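Local atomic coordinates of centromeric protein-C, isoform A (Drosophila melanogaster, PDB entry 6O2K), a protein that probably acts as an adaptor between centromeric chromatin and other kinetochore proteins, its cupin domain, the part described here, forming a dimer. Residues Lys13-Leu18 with Val89-Phe94; Asn41-Cys46 with Leu64-Phe69; Thr58-Met63 with Lys81-Lys86; Leu85-Gln90 with Tyr125-Ala130; Ser109-Arg112 with Met116-Ile119. All blocks are in the same frame, centred on the assembly; numbering follows the deposited sequence. Where two conformers were deposited one is given.

Interaction 1: residues Lys13-Leu18 with Val89-Phe94; sequences KLMQWL and VQFGEF
With CG anti to the backbone N (chi1 -168°) and then bent at both following torsions, the Met15 side chain leaves helix 6-19 as a hook whose sulfur comes up beside Phe91, itself held with CG opposite its own nitrogen (chi1 -174°). The result is a Met-aromatic contact, set on a classic beta bulge in which Gln90 and Phe91 both face Val136, where the chain turns a corner between the two sheets of the cupin barrel. The sulfur lies at a slant to the ring: SD of Met15 is 5.3 Å from the centroid of the Phe91 ring. Its nearer neighbour is the base of that side chain, with Met15 SD 3.8 Å from Phe91 CB. Gln90 adds its aliphatic part, and the Gln90 side chain also packs on Tyr66 and Met138. Phe91 also touches Gln7 of the second subunit, so the N-terminal helices of both chains meet this corner. At the tip of the hook, the methyl CE of Met15 rests 3.7 Å from the carbonyl O of Gln90.

Interaction 2: residues Asn41-Cys46 with Leu64-Phe69; sequences NELIFC and LGYMRF
The guanidinium of Arg68 overlaps one face of the Phe45 ring, its CZ 3.9 Å from the ring centroid and the two planes 29° apart. It is displaced toward the rim on the CD2 and CE2 side, where Arg68 NH1 comes within 3.3 Å of Phe45 CD2, while NH2 lies nearer CG. The Arg68 chain starts with CG anti to the backbone N and bends at chi3 (-81°), which lays the planar head over the ring; nearer the backbone, Arg68 CB lies 3.9 Å from Phe45 CE1. Polar bonds fix the head: NE and NH1 reach the carbonyls of Leu18 and Trp17 at the end of helix 6-19, and NH2 forms a salt bridge with Asp52. Leu43 adds an apolar contact, its CD1 3.9 Å from Tyr66 CE2, the two side chains meeting at about a right angle; the Tyr66 hydroxyl bonds to that of Tyr56. Were Phe45 an alanine, the guanidinium would probably lose its aromatic cover and a gap would open between loop and strand. This is a stacked cation-pi pair, here tying the loop before strand 46-48, together with the N-terminal helix, to strand 64-69 of the cupin fold.

Interaction 3: residues Thr58-Met63 with Lys81-Lys86; sequences TKEKAM and KVHPLK
Met63 and His83 meet at about a right angle, the thioether laid across the flat of the imidazole. SD of Met63 stands 4.3 Å from the centroid of the His83 ring and only 6° off its normal, so the sulfur sits almost over the middle of the ring. The chain gets there by curling: with chi1 near -60° and bends at chi2 and chi3 too, the end of Met63 swings toward His83, and its CE settles 4.0 Å from His83 ND1. The contact joins the loop between strands 51-55 and 64-69 to the loop leading into strand 85-89, at one end of the cupin sheet. The second face of the imidazole is covered by CG1 of its neighbour Val82, offset toward the rim. Its rotation is fixed by the hydrogen bond from ND1 to the backbone O of Ser142, at the C-terminal carboxylate. Glu60 approaches obliquely, its OE1 4.3 Å from His83 CE1. The loop 58-63 is held in shape by its own bonds: OG1 of Thr58 accepts from Lys61 N, an ST motif, and Lys61 NZ bonds Lys59 O at 2.6 Å. Since ND1 donates to the Ser142 oxygen, any further proton would have to sit on His83 NE2, which is 4.7 Å from Glu60 OE1, and the two nearby carboxylates would probably make a charged imidazole somewhat easier to form.

Interaction 4: residues Leu85-Gln90 with Tyr125-Ala130; sequences LKLLVQ and YSIQNA
The phenol oxygen of Tyr125 is hydrogen-bonded to NH1 of Arg75, and CD2 of Leu85 presses close to it, 3.3 Å from Tyr125 OH. The same methyl lies 4.0 Å from Tyr125 CZ, so the leucine sits at the polar end of the ring, approaching obliquely. The two side chains come from opposite directions, each with CG in the crowded position between backbone N and carbonyl carbon (chi1 56° for Leu85, 68° for Tyr125). Strands 85-89 and 124-129 belong to different sheets, their local axes 11.4 Å apart and only 13° from parallel, and the contact spans the interior of the cupin jelly roll, where the two sheets lie face to face. Two residues along, Leu87 and Ile127 reach toward each other tip to tip, with Leu87 CD1 3.6 Å from Ile127 CD1. Leu87 CD1 also grazes the tyrosine, 4.4 Å from Tyr125 CD2. Around this apolar row, Phe94 and Phe69 touch Ile127, Leu137 touches Leu87, and Ile119 meets both Leu85 and Tyr125. Lys86 and Leu88 belong instead to the dimer interface, packing on Thr58 and Tyr56 of the second subunit.

Interaction 5: residues Ser109-Arg112 with Met116-Ile119; sequences SVLR and MIEI
Apolar packing carries most of the contact: Leu111 and Ile117 cross at about a right angle, with CD1 of Leu111 3.8 Å from Ile117 CG2 and 4.1 Å from Ile117 CB. CG2 is offered to the leucine because chi1 of Ile117 (-170°) sends CG1 opposite the backbone N and on toward Ser109. The other leucine methyl, CD2, lies 4.2 Å from the carbonyl O of Met116. A mixed contact follows, in which Ile117 CD1 is 4.0 Å from Ser109 OG, an oxygen hydrogen-bonded to ND2 of Asn34 of the second subunit. Backbone hydrogen bonds run outward: Leu111 pairs with Phe94, Ile117 with Leu87, and Met116 and Ile117 join an antiparallel strand of the second subunit. The local strand axes stand 8.2 Å apart at 133°, the outermost strands of the two sheets within this chain brought together by a short connection. With no hydrogen bond across it, the contact rests mainly on dispersion between aliphatic groups, while backbone pairing goes to neighbouring strands.

Interactions 4 and 5 lie inside the barrel, centres about 6 Å apart, and both bridge its two sheets; strands 85-89 and 116-119 are hydrogen-bonded neighbours there. Interaction 3 lies in the loop just before strand 85-89, its centre about 15 Å from that of interaction 4. Interactions 1 and 2, centres about 11 Å apart, attach the N-terminal region and touch through the end of helix 6-19. Along the chain, interactions 2 and 3 fall between the two segments of interaction 1 and alternate with each other; interaction 5 falls between those of interaction 4. All five touch the second subunit, so the cupin core, its N-terminal extension and the dimer interface are built together.

Interaction 1: residues Lys13-Leu18 with Val89-Phe94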
# COMPACT_ATOMS: atom_id res chain seq x y z
N LYS B 13 -2.23 11.50 -10.57
CA LYS B 13 -2.69 10.70 -11.70
C LYS B 13 -3.01 9.28 -11.25
O LYS B 13 -4.07 8.73 -11.59
CB LYS B 13 -1.64 10.70 -12.82
CG LYS B 13 -2.06 9.88 -14.04
CD LYS B 13 -1.21 10.21 -15.27
CE LYS B 13 0.21 9.64 -15.13
NZ LYS B 13 0.95 9.59 -16.43
N LEU B 14 -2.11 8.67 -10.47
CA LEU B 14 -2.36 7.33 -9.95
C LEU B 14 -3.68 7.28 -9.18
O LEU B 14 -4.52 6.40 -9.42
CB LEU B 14 -1.21 6.86 -9.06
CG LEU B 14 -1.50 5.60 -8.23
CD1 LEU B 14 -1.64 4.38 -9.14
CD2 LEU B 14 -0.42 5.35 -7.17
N MET B 15 -3.88 8.22 -8.25
CA MET B 15 -5.07 8.15 -7.41
C MET B 15 -6.34 8.40 -8.22
O MET B 15 -7.38 7.77 -7.97
CB MET B 15 -4.96 9.12 -6.24
CG MET B 15 -6.03 8.93 -5.15
SD MET B 15 -6.17 7.26 -4.47
CE MET B 15 -4.51 6.98 -3.83
N GLN B 16 -6.29 9.32 -9.18
CA GLN B 16 -7.44 9.54 -10.05
C GLN B 16 -7.77 8.28 -10.85
O GLN B 16 -8.95 7.95 -11.05
CB GLN B 16 -7.17 10.72 -10.99
CG GLN B 16 -7.18 12.05 -10.27
CD GLN B 16 -8.10 13.05 -10.93
OE1 GLN B 16 -7.94 13.38 -12.10
NE2 GLN B 16 -9.07 13.54 -10.17
N TRP B 17 -6.74 7.55 -11.28
CA TRP B 17 -6.99 6.30 -11.99
C TRP B 17 -7.60 5.24 -11.06
O TRP B 17 -8.53 4.52 -11.46
CB TRP B 17 -5.70 5.79 -12.61
CG TRP B 17 -5.93 4.66 -13.55
CD1 TRP B 17 -6.39 4.73 -14.83
CD2 TRP B 17 -5.75 3.27 -13.26
NE1 TRP B 17 -6.49 3.47 -15.37
CE2 TRP B 17 -6.11 2.56 -14.42
CE3 TRP B 17 -5.32 2.57 -12.14
CZ2 TRP B 17 -6.04 1.17 -14.49
CZ3 TRP B 17 -5.25 1.20 -12.21
CH2 TRP B 17 -5.61 0.52 -13.37
N LEU B 18 -7.09 5.13 -9.83
CA LEU B 18 -7.68 4.18 -8.89
C LEU B 18 -9.13 4.54 -8.60
O LEU B 18 -9.98 3.65 -8.50
CB LEU B 18 -6.87 4.13 -7.58
CG LEU B 18 -5.46 3.56 -7.70
CD1 LEU B 18 -4.62 3.77 -6.43
CD2 LEU B 18 -5.52 2.10 -8.09
N VAL B 89 -6.76 1.77 3.81
CA VAL B 89 -7.54 2.73 3.04
C VAL B 89 -6.61 3.62 2.22
O VAL B 89 -5.70 4.27 2.76
CB VAL B 89 -8.46 3.55 3.95
CG1 VAL B 89 -9.20 4.60 3.16
CG2 VAL B 89 -9.46 2.61 4.64
N GLN B 90 -6.84 3.66 0.91
CA GLN B 90 -6.10 4.50 -0.02
C GLN B 90 -6.79 5.82 -0.29
O GLN B 90 -6.12 6.83 -0.54
CB GLN B 90 -5.89 3.78 -1.35
CG GLN B 90 -5.12 2.50 -1.22
CD GLN B 90 -3.68 2.78 -0.88
OE1 GLN B 90 -2.97 3.42 -1.65
NE2 GLN B 90 -3.24 2.32 0.29
N PHE B 91 -8.12 5.82 -0.27
CA PHE B 91 -8.86 7.06 -0.46
C PHE B 91 -10.26 6.87 0.10
O PHE B 91 -10.86 5.81 -0.08
CB PHE B 91 -8.93 7.47 -1.94
CG PHE B 91 -9.57 8.82 -2.17
CD1 PHE B 91 -10.93 8.93 -2.37
CD2 PHE B 91 -8.80 9.97 -2.16
CE1 PHE B 91 -11.52 10.17 -2.57
CE2 PHE B 91 -9.38 11.22 -2.37
CZ PHE B 91 -10.74 11.33 -2.57
N GLY B 92 -10.76 7.88 0.79
CA GLY B 92 -12.14 7.81 1.25
C GLY B 92 -12.30 7.29 2.66
O GLY B 92 -11.41 7.46 3.51
N GLU B 93 -13.43 6.64 2.93
CA GLU B 93 -13.79 6.19 4.27
C GLU B 93 -14.58 4.90 4.16
O GLU B 93 -15.40 4.75 3.24
CB GLU B 93 -14.63 7.27 4.99
CG GLU B 93 -14.83 7.08 6.49
CD GLU B 93 -15.69 8.18 7.10
OE1 GLU B 93 -15.80 9.27 6.48
OE2 GLU B 93 -16.28 7.97 8.18
N PHE B 94 -14.35 3.97 5.09
CA PHE B 94 -15.00 2.68 5.05
C PHE B 94 -15.51 2.30 6.44
O PHE B 94 -14.90 2.64 7.45
CB PHE B 94 -14.04 1.57 4.56
CG PHE B 94 -13.74 1.63 3.09
CD1 PHE B 94 -14.61 1.05 2.17
CD2 PHE B 94 -12.59 2.26 2.61
CE1 PHE B 94 -14.33 1.10 0.81
CE2 PHE B 94 -12.31 2.30 1.25
CZ PHE B 94 -13.18 1.73 0.35

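Interaction 2: residues Asn41-Cys46 with Leu64-Phe69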
# COMPACT_ATOMS: atom_id res chain seq x y z
N ASN B 41 0.93 0.73 -13.99
CA ASN B 41 0.46 0.86 -15.37
C ASN B 41 -0.22 -0.42 -15.86
O ASN B 41 -1.12 -0.37 -16.71
CB ASN B 41 1.65 1.24 -16.26
CG ASN B 41 1.31 1.26 -17.72
OD1 ASN B 41 1.39 0.23 -18.41
ND2 ASN B 41 0.92 2.43 -18.21
N GLU B 42 0.19 -1.57 -15.33
CA GLU B 42 -0.35 -2.86 -15.75
C GLU B 42 -1.70 -3.18 -15.12
O GLU B 42 -2.38 -4.09 -15.59
CB GLU B 42 0.67 -3.96 -15.41
CG GLU B 42 0.44 -5.31 -16.10
CD GLU B 42 1.34 -6.42 -15.56
OE1 GLU B 42 2.15 -6.15 -14.65
OE2 GLU B 42 1.24 -7.56 -16.05
N LEU B 43 -2.10 -2.47 -14.07
CA LEU B 43 -3.34 -2.78 -13.37
C LEU B 43 -4.53 -2.60 -14.29
O LEU B 43 -4.57 -1.66 -15.08
CB LEU B 43 -3.51 -1.87 -12.15
CG LEU B 43 -2.50 -2.00 -11.01
CD1 LEU B 43 -2.67 -0.85 -10.06
CD2 LEU B 43 -2.71 -3.33 -10.31
N ILE B 44 -5.52 -3.48 -14.16
CA ILE B 44 -6.80 -3.33 -14.86
C ILE B 44 -7.90 -3.81 -13.92
O ILE B 44 -7.79 -4.89 -13.32
CB ILE B 44 -6.84 -4.10 -16.20
CG1 ILE B 44 -5.88 -3.46 -17.22
CG2 ILE B 44 -8.25 -4.11 -16.76
CD1 ILE B 44 -6.26 -2.04 -17.63
N PHE B 45 -8.94 -2.99 -13.78
CA PHE B 45 -10.04 -3.30 -12.88
C PHE B 45 -11.06 -4.21 -13.56
O PHE B 45 -11.41 -4.00 -14.73
CB PHE B 45 -10.72 -2.01 -12.43
CG PHE B 45 -9.99 -1.29 -11.32
CD1 PHE B 45 -10.19 -1.64 -9.99
CD2 PHE B 45 -9.10 -0.27 -11.61
CE1 PHE B 45 -9.53 -0.99 -8.98
CE2 PHE B 45 -8.43 0.39 -10.59
CZ PHE B 45 -8.64 0.03 -9.27
N CYS B 46 -11.51 -5.23 -12.84
CA CYS B 46 -12.59 -6.13 -13.25
C CYS B 46 -13.69 -6.09 -12.20
O CYS B 46 -13.40 -6.02 -11.00
CB CYS B 46 -12.07 -7.57 -13.42
SG CYS B 46 -11.60 -8.41 -11.86
N LEU B 64 -1.91 -8.83 -3.54
CA LEU B 64 -1.82 -7.39 -3.28
C LEU B 64 -2.62 -6.67 -4.35
O LEU B 64 -2.32 -6.83 -5.54
CB LEU B 64 -0.37 -6.93 -3.26
CG LEU B 64 -0.12 -5.46 -2.94
CD1 LEU B 64 -0.49 -5.19 -1.52
CD2 LEU B 64 1.35 -5.11 -3.19
N GLY B 65 -3.64 -5.92 -3.96
CA GLY B 65 -4.49 -5.29 -4.96
C GLY B 65 -5.34 -4.19 -4.37
O GLY B 65 -5.13 -3.75 -3.24
N TYR B 66 -6.31 -3.73 -5.16
CA TYR B 66 -7.19 -2.64 -4.78
C TYR B 66 -8.64 -3.04 -4.98
O TYR B 66 -8.98 -3.73 -5.96
CB TYR B 66 -6.92 -1.36 -5.61
CG TYR B 66 -5.50 -0.86 -5.45
CD1 TYR B 66 -5.14 -0.07 -4.37
CD2 TYR B 66 -4.52 -1.19 -6.39
CE1 TYR B 66 -3.82 0.38 -4.21
CE2 TYR B 66 -3.22 -0.74 -6.25
CZ TYR B 66 -2.87 0.04 -5.16
OH TYR B 66 -1.57 0.46 -5.04
N MET B 67 -9.49 -2.59 -4.06
CA MET B 67 -10.94 -2.62 -4.20
C MET B 67 -11.45 -1.20 -4.36
O MET B 67 -11.14 -0.33 -3.53
CB MET B 67 -11.60 -3.27 -2.98
CG MET B 67 -11.10 -4.64 -2.65
SD MET B 67 -12.11 -5.30 -1.30
CE MET B 67 -11.07 -6.64 -0.69
N ARG B 68 -12.22 -0.96 -5.42
CA ARG B 68 -12.83 0.32 -5.74
C ARG B 68 -14.33 0.19 -5.48
O ARG B 68 -15.00 -0.68 -6.08
CB ARG B 68 -12.57 0.71 -7.20
CG ARG B 68 -13.22 2.02 -7.61
CD ARG B 68 -13.41 2.08 -9.13
NE ARG B 68 -12.18 2.48 -9.81
CZ ARG B 68 -11.88 2.15 -11.06
NH1 ARG B 68 -10.75 2.57 -11.59
NH2 ARG B 68 -12.70 1.39 -11.78
N PHE B 69 -14.83 1.04 -4.59
CA PHE B 69 -16.22 1.02 -4.14
C PHE B 69 -16.94 2.25 -4.67
O PHE B 69 -16.46 3.38 -4.51
CB PHE B 69 -16.34 1.03 -2.62
CG PHE B 69 -16.06 -0.28 -1.95
CD1 PHE B 69 -14.78 -0.81 -1.95
CD2 PHE B 69 -17.08 -0.97 -1.29
CE1 PHE B 69 -14.51 -2.01 -1.30
CE2 PHE B 69 -16.82 -2.18 -0.64
CZ PHE B 69 -15.53 -2.70 -0.66

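Interaction 3: residues Thr58-Met63 with Lys81-Lys86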
# COMPACT_ATOMS: atom_id res chain seq x y z
N THR B 58 1.57 -10.21 -9.48
CA THR B 58 2.65 -10.85 -8.75
C THR B 58 2.67 -12.35 -9.05
O THR B 58 1.75 -12.91 -9.66
CB THR B 58 2.51 -10.63 -7.24
OG1 THR B 58 1.25 -11.16 -6.79
CG2 THR B 58 2.58 -9.15 -6.89
N LYS B 59 3.72 -13.02 -8.57
CA LYS B 59 3.88 -14.44 -8.85
C LYS B 59 2.75 -15.27 -8.26
O LYS B 59 2.31 -16.25 -8.88
CB LYS B 59 5.24 -14.93 -8.34
CG LYS B 59 6.41 -14.32 -9.10
CD LYS B 59 7.68 -15.18 -9.01
CE LYS B 59 7.36 -16.64 -8.67
NZ LYS B 59 8.26 -17.60 -9.38
N GLU B 60 2.24 -14.90 -7.07
CA GLU B 60 1.12 -15.61 -6.46
C GLU B 60 -0.25 -15.09 -6.90
O GLU B 60 -1.27 -15.70 -6.56
CB GLU B 60 1.22 -15.57 -4.92
CG GLU B 60 0.52 -16.74 -4.23
CD GLU B 60 0.87 -16.90 -2.75
OE1 GLU B 60 0.48 -17.92 -2.15
OE2 GLU B 60 1.52 -16.00 -2.18
N LYS B 61 -0.29 -13.95 -7.61
CA LYS B 61 -1.40 -13.48 -8.45
C LYS B 61 -2.65 -12.91 -7.78
O LYS B 61 -3.52 -12.38 -8.47
CB LYS B 61 -1.98 -14.63 -9.29
CG LYS B 61 -0.97 -15.32 -10.21
CD LYS B 61 -0.79 -14.65 -11.56
CE LYS B 61 0.69 -14.62 -11.96
NZ LYS B 61 1.51 -15.66 -11.25
N ALA B 62 -2.76 -12.97 -6.46
CA ALA B 62 -3.99 -12.54 -5.81
C ALA B 62 -3.64 -12.17 -4.38
O ALA B 62 -4.35 -12.50 -3.43
CB ALA B 62 -5.19 -13.50 -5.84
N MET B 63 -2.53 -11.45 -4.20
CA MET B 63 -2.06 -11.18 -2.86
C MET B 63 -1.90 -9.71 -2.54
O MET B 63 -1.78 -9.37 -1.36
CB MET B 63 -0.71 -11.90 -2.61
CG MET B 63 -0.78 -13.42 -2.73
SD MET B 63 -1.87 -14.24 -1.53
CE MET B 63 -0.88 -14.12 -0.06
N LYS B 81 -11.20 -17.44 4.55
CA LYS B 81 -11.17 -18.88 4.73
C LYS B 81 -9.75 -19.44 4.72
O LYS B 81 -9.43 -20.35 5.50
CB LYS B 81 -12.02 -19.53 3.64
CG LYS B 81 -12.27 -21.01 3.76
CD LYS B 81 -13.18 -21.50 2.62
CE LYS B 81 -12.91 -22.95 2.26
NZ LYS B 81 -13.70 -23.44 1.09
N VAL B 82 -8.89 -18.92 3.85
CA VAL B 82 -7.54 -19.44 3.63
C VAL B 82 -6.47 -18.41 3.99
O VAL B 82 -5.55 -18.71 4.76
CB VAL B 82 -7.35 -19.93 2.17
CG1 VAL B 82 -5.90 -20.39 1.94
CG2 VAL B 82 -8.33 -21.05 1.84
N HIS B 83 -6.58 -17.20 3.43
CA HIS B 83 -5.56 -16.19 3.65
C HIS B 83 -6.07 -15.09 4.55
O HIS B 83 -7.11 -14.49 4.26
CB HIS B 83 -5.10 -15.59 2.31
CG HIS B 83 -4.37 -16.57 1.44
ND1 HIS B 83 -3.07 -16.96 1.70
CD2 HIS B 83 -4.76 -17.26 0.35
CE1 HIS B 83 -2.70 -17.84 0.79
NE2 HIS B 83 -3.70 -18.04 -0.04
N PRO B 84 -5.37 -14.78 5.65
CA PRO B 84 -5.65 -13.54 6.38
C PRO B 84 -5.35 -12.36 5.47
O PRO B 84 -4.65 -12.48 4.47
CB PRO B 84 -4.69 -13.58 7.57
CG PRO B 84 -4.03 -14.93 7.54
CD PRO B 84 -4.15 -15.44 6.14
N LEU B 85 -5.89 -11.20 5.82
CA LEU B 85 -5.58 -10.05 4.99
C LEU B 85 -5.49 -8.79 5.84
O LEU B 85 -5.87 -8.77 7.01
CB LEU B 85 -6.61 -9.91 3.87
CG LEU B 85 -8.10 -9.82 4.13
CD1 LEU B 85 -8.38 -8.42 4.54
CD2 LEU B 85 -8.80 -10.09 2.81
N LYS B 86 -4.94 -7.74 5.24
CA LYS B 86 -4.95 -6.41 5.82
C LYS B 86 -5.66 -5.49 4.83
O LYS B 86 -5.41 -5.55 3.63
CB LYS B 86 -3.52 -5.90 6.07
CG LYS B 86 -2.72 -6.79 7.01
CD LYS B 86 -1.34 -6.25 7.33
CE LYS B 86 -0.57 -7.28 8.18
NZ LYS B 86 -0.31 -8.55 7.46

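Interaction 4: residues Leu85-Gln90 with Tyr125-Ala130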
# COMPACT_ATOMS: atom_id res chain seq x y z
N LEU B 85 -5.89 -11.20 5.82
CA LEU B 85 -5.58 -10.05 4.99
C LEU B 85 -5.49 -8.79 5.84
O LEU B 85 -5.87 -8.77 7.01
CB LEU B 85 -6.61 -9.91 3.87
CG LEU B 85 -8.10 -9.82 4.13
CD1 LEU B 85 -8.38 -8.42 4.54
CD2 LEU B 85 -8.80 -10.09 2.81
N LYS B 86 -4.94 -7.74 5.24
CA LYS B 86 -4.95 -6.41 5.82
C LYS B 86 -5.66 -5.49 4.83
O LYS B 86 -5.41 -5.55 3.63
CB LYS B 86 -3.52 -5.90 6.07
CG LYS B 86 -2.72 -6.79 7.01
CD LYS B 86 -1.34 -6.25 7.33
CE LYS B 86 -0.57 -7.28 8.18
NZ LYS B 86 -0.31 -8.55 7.46
N LEU B 87 -6.56 -4.66 5.34
CA LEU B 87 -7.26 -3.66 4.53
C LEU B 87 -6.72 -2.29 4.90
O LEU B 87 -6.80 -1.87 6.07
CB LEU B 87 -8.77 -3.74 4.75
CG LEU B 87 -9.43 -5.11 4.49
CD1 LEU B 87 -10.90 -5.07 4.89
CD2 LEU B 87 -9.31 -5.50 3.01
N LEU B 88 -6.17 -1.58 3.91
CA LEU B 88 -5.51 -0.30 4.13
C LEU B 88 -6.15 0.74 3.22
O LEU B 88 -6.07 0.62 1.99
CB LEU B 88 -4.01 -0.42 3.85
CG LEU B 88 -3.14 0.83 3.91
CD1 LEU B 88 -3.18 1.45 5.30
CD2 LEU B 88 -1.72 0.45 3.54
N VAL B 89 -6.76 1.77 3.81
CA VAL B 89 -7.54 2.73 3.04
C VAL B 89 -6.61 3.62 2.22
O VAL B 89 -5.70 4.27 2.76
CB VAL B 89 -8.46 3.55 3.95
CG1 VAL B 89 -9.20 4.60 3.16
CG2 VAL B 89 -9.46 2.61 4.64
N GLN B 90 -6.84 3.66 0.91
CA GLN B 90 -6.10 4.50 -0.02
C GLN B 90 -6.79 5.82 -0.29
O GLN B 90 -6.12 6.83 -0.54
CB GLN B 90 -5.89 3.78 -1.35
CG GLN B 90 -5.12 2.50 -1.22
CD GLN B 90 -3.68 2.78 -0.88
OE1 GLN B 90 -2.97 3.42 -1.65
NE2 GLN B 90 -3.24 2.32 0.29
N TYR B 125 -16.13 -10.96 7.56
CA TYR B 125 -16.02 -9.51 7.49
C TYR B 125 -16.81 -8.95 6.32
O TYR B 125 -16.90 -9.58 5.25
CB TYR B 125 -14.54 -9.09 7.40
CG TYR B 125 -13.87 -9.46 6.09
CD1 TYR B 125 -13.51 -10.78 5.81
CD2 TYR B 125 -13.61 -8.49 5.13
CE1 TYR B 125 -12.91 -11.11 4.60
CE2 TYR B 125 -13.02 -8.81 3.93
CZ TYR B 125 -12.67 -10.11 3.66
OH TYR B 125 -12.07 -10.42 2.46
N SER B 126 -17.40 -7.78 6.53
CA SER B 126 -18.08 -7.04 5.46
C SER B 126 -17.58 -5.60 5.44
O SER B 126 -17.08 -5.07 6.45
CB SER B 126 -19.60 -7.07 5.64
OG SER B 126 -19.97 -6.25 6.73
N ILE B 127 -17.73 -4.95 4.28
CA ILE B 127 -17.18 -3.62 4.01
C ILE B 127 -18.24 -2.77 3.31
O ILE B 127 -18.86 -3.21 2.34
CB ILE B 127 -15.92 -3.70 3.13
CG1 ILE B 127 -14.91 -4.71 3.68
CG2 ILE B 127 -15.28 -2.30 2.93
CD1 ILE B 127 -13.79 -5.02 2.69
N GLN B 128 -18.43 -1.54 3.79
CA GLN B 128 -19.28 -0.56 3.11
C GLN B 128 -18.54 0.76 2.98
O GLN B 128 -17.96 1.25 3.95
CB GLN B 128 -20.59 -0.32 3.87
CG GLN B 128 -21.54 0.65 3.16
CD GLN B 128 -22.99 0.52 3.63
OE1 GLN B 128 -23.25 0.05 4.74
NE2 GLN B 128 -23.94 0.92 2.78
N ASN B 129 -18.54 1.31 1.77
CA ASN B 129 -18.12 2.69 1.54
C ASN B 129 -18.96 3.62 2.40
O ASN B 129 -20.19 3.63 2.29
CB ASN B 129 -18.29 3.02 0.05
CG ASN B 129 -17.66 4.34 -0.35
OD1 ASN B 129 -17.19 5.12 0.50
ND2 ASN B 129 -17.65 4.61 -1.65
N ALA B 130 -18.32 4.41 3.25
CA ALA B 130 -19.04 5.25 4.19
C ALA B 130 -19.46 6.60 3.63
O ALA B 130 -20.16 7.35 4.34
CB ALA B 130 -18.20 5.47 5.45

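Interaction 5: residues Ser109-Arg112 with Met116-Ile119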
# COMPACT_ATOMS: atom_id res chain seq x y z
N SER B 109 -15.92 -1.04 12.88
CA SER B 109 -14.79 -0.12 12.85
C SER B 109 -14.94 0.85 11.69
O SER B 109 -15.48 0.50 10.64
CB SER B 109 -13.44 -0.86 12.72
OG SER B 109 -13.38 -2.01 13.55
N VAL B 110 -14.45 2.07 11.89
CA VAL B 110 -14.48 3.10 10.85
C VAL B 110 -13.05 3.43 10.49
O VAL B 110 -12.26 3.77 11.38
CB VAL B 110 -15.22 4.37 11.31
CG1 VAL B 110 -15.26 5.41 10.17
CG2 VAL B 110 -16.61 4.03 11.81
N LEU B 111 -12.73 3.36 9.19
CA LEU B 111 -11.37 3.57 8.69
C LEU B 111 -11.34 4.77 7.74
O LEU B 111 -12.13 4.84 6.79
CB LEU B 111 -10.84 2.33 7.98
CG LEU B 111 -10.92 0.98 8.74
CD1 LEU B 111 -10.50 -0.15 7.81
CD2 LEU B 111 -10.03 0.99 9.98
N ARG B 112 -10.41 5.68 8.00
CA ARG B 112 -10.13 6.79 7.09
C ARG B 112 -8.79 6.54 6.41
O ARG B 112 -8.10 5.55 6.66
CB ARG B 112 -10.13 8.13 7.82
CG ARG B 112 -11.51 8.59 8.25
CD ARG B 112 -11.45 9.64 9.35
NE ARG B 112 -12.11 9.17 10.56
CZ ARG B 112 -13.43 9.05 10.70
NH1 ARG B 112 -14.24 9.39 9.71
NH2 ARG B 112 -13.94 8.61 11.85
N MET B 116 -5.59 1.07 8.76
CA MET B 116 -5.52 -0.34 8.40
C MET B 116 -6.25 -1.20 9.42
O MET B 116 -6.31 -0.88 10.61
CB MET B 116 -4.05 -0.80 8.29
CG MET B 116 -3.87 -2.22 7.79
SD MET B 116 -3.69 -3.35 9.20
CE MET B 116 -2.12 -2.78 9.79
N ILE B 117 -6.83 -2.31 8.94
CA ILE B 117 -7.37 -3.33 9.83
C ILE B 117 -6.82 -4.69 9.41
O ILE B 117 -6.67 -4.98 8.22
CB ILE B 117 -8.92 -3.33 9.83
CG1 ILE B 117 -9.45 -4.25 10.94
CG2 ILE B 117 -9.47 -3.75 8.47
CD1 ILE B 117 -10.97 -4.12 11.16
N GLU B 118 -6.48 -5.51 10.41
CA GLU B 118 -5.99 -6.86 10.22
C GLU B 118 -7.18 -7.82 10.37
O GLU B 118 -7.89 -7.77 11.38
CB GLU B 118 -4.90 -7.17 11.26
CG GLU B 118 -3.92 -8.28 10.92
CD GLU B 118 -2.68 -8.28 11.84
OE1 GLU B 118 -2.65 -7.53 12.84
OE2 GLU B 118 -1.74 -9.04 11.55
N ILE B 119 -7.41 -8.64 9.35
CA ILE B 119 -8.47 -9.65 9.31
C ILE B 119 -7.80 -11.00 9.46
O ILE B 119 -7.10 -11.47 8.55
CB ILE B 119 -9.26 -9.58 7.99
CG1 ILE B 119 -9.70 -8.15 7.66
CG2 ILE B 119 -10.45 -10.57 8.00
CD1 ILE B 119 -10.89 -7.65 8.43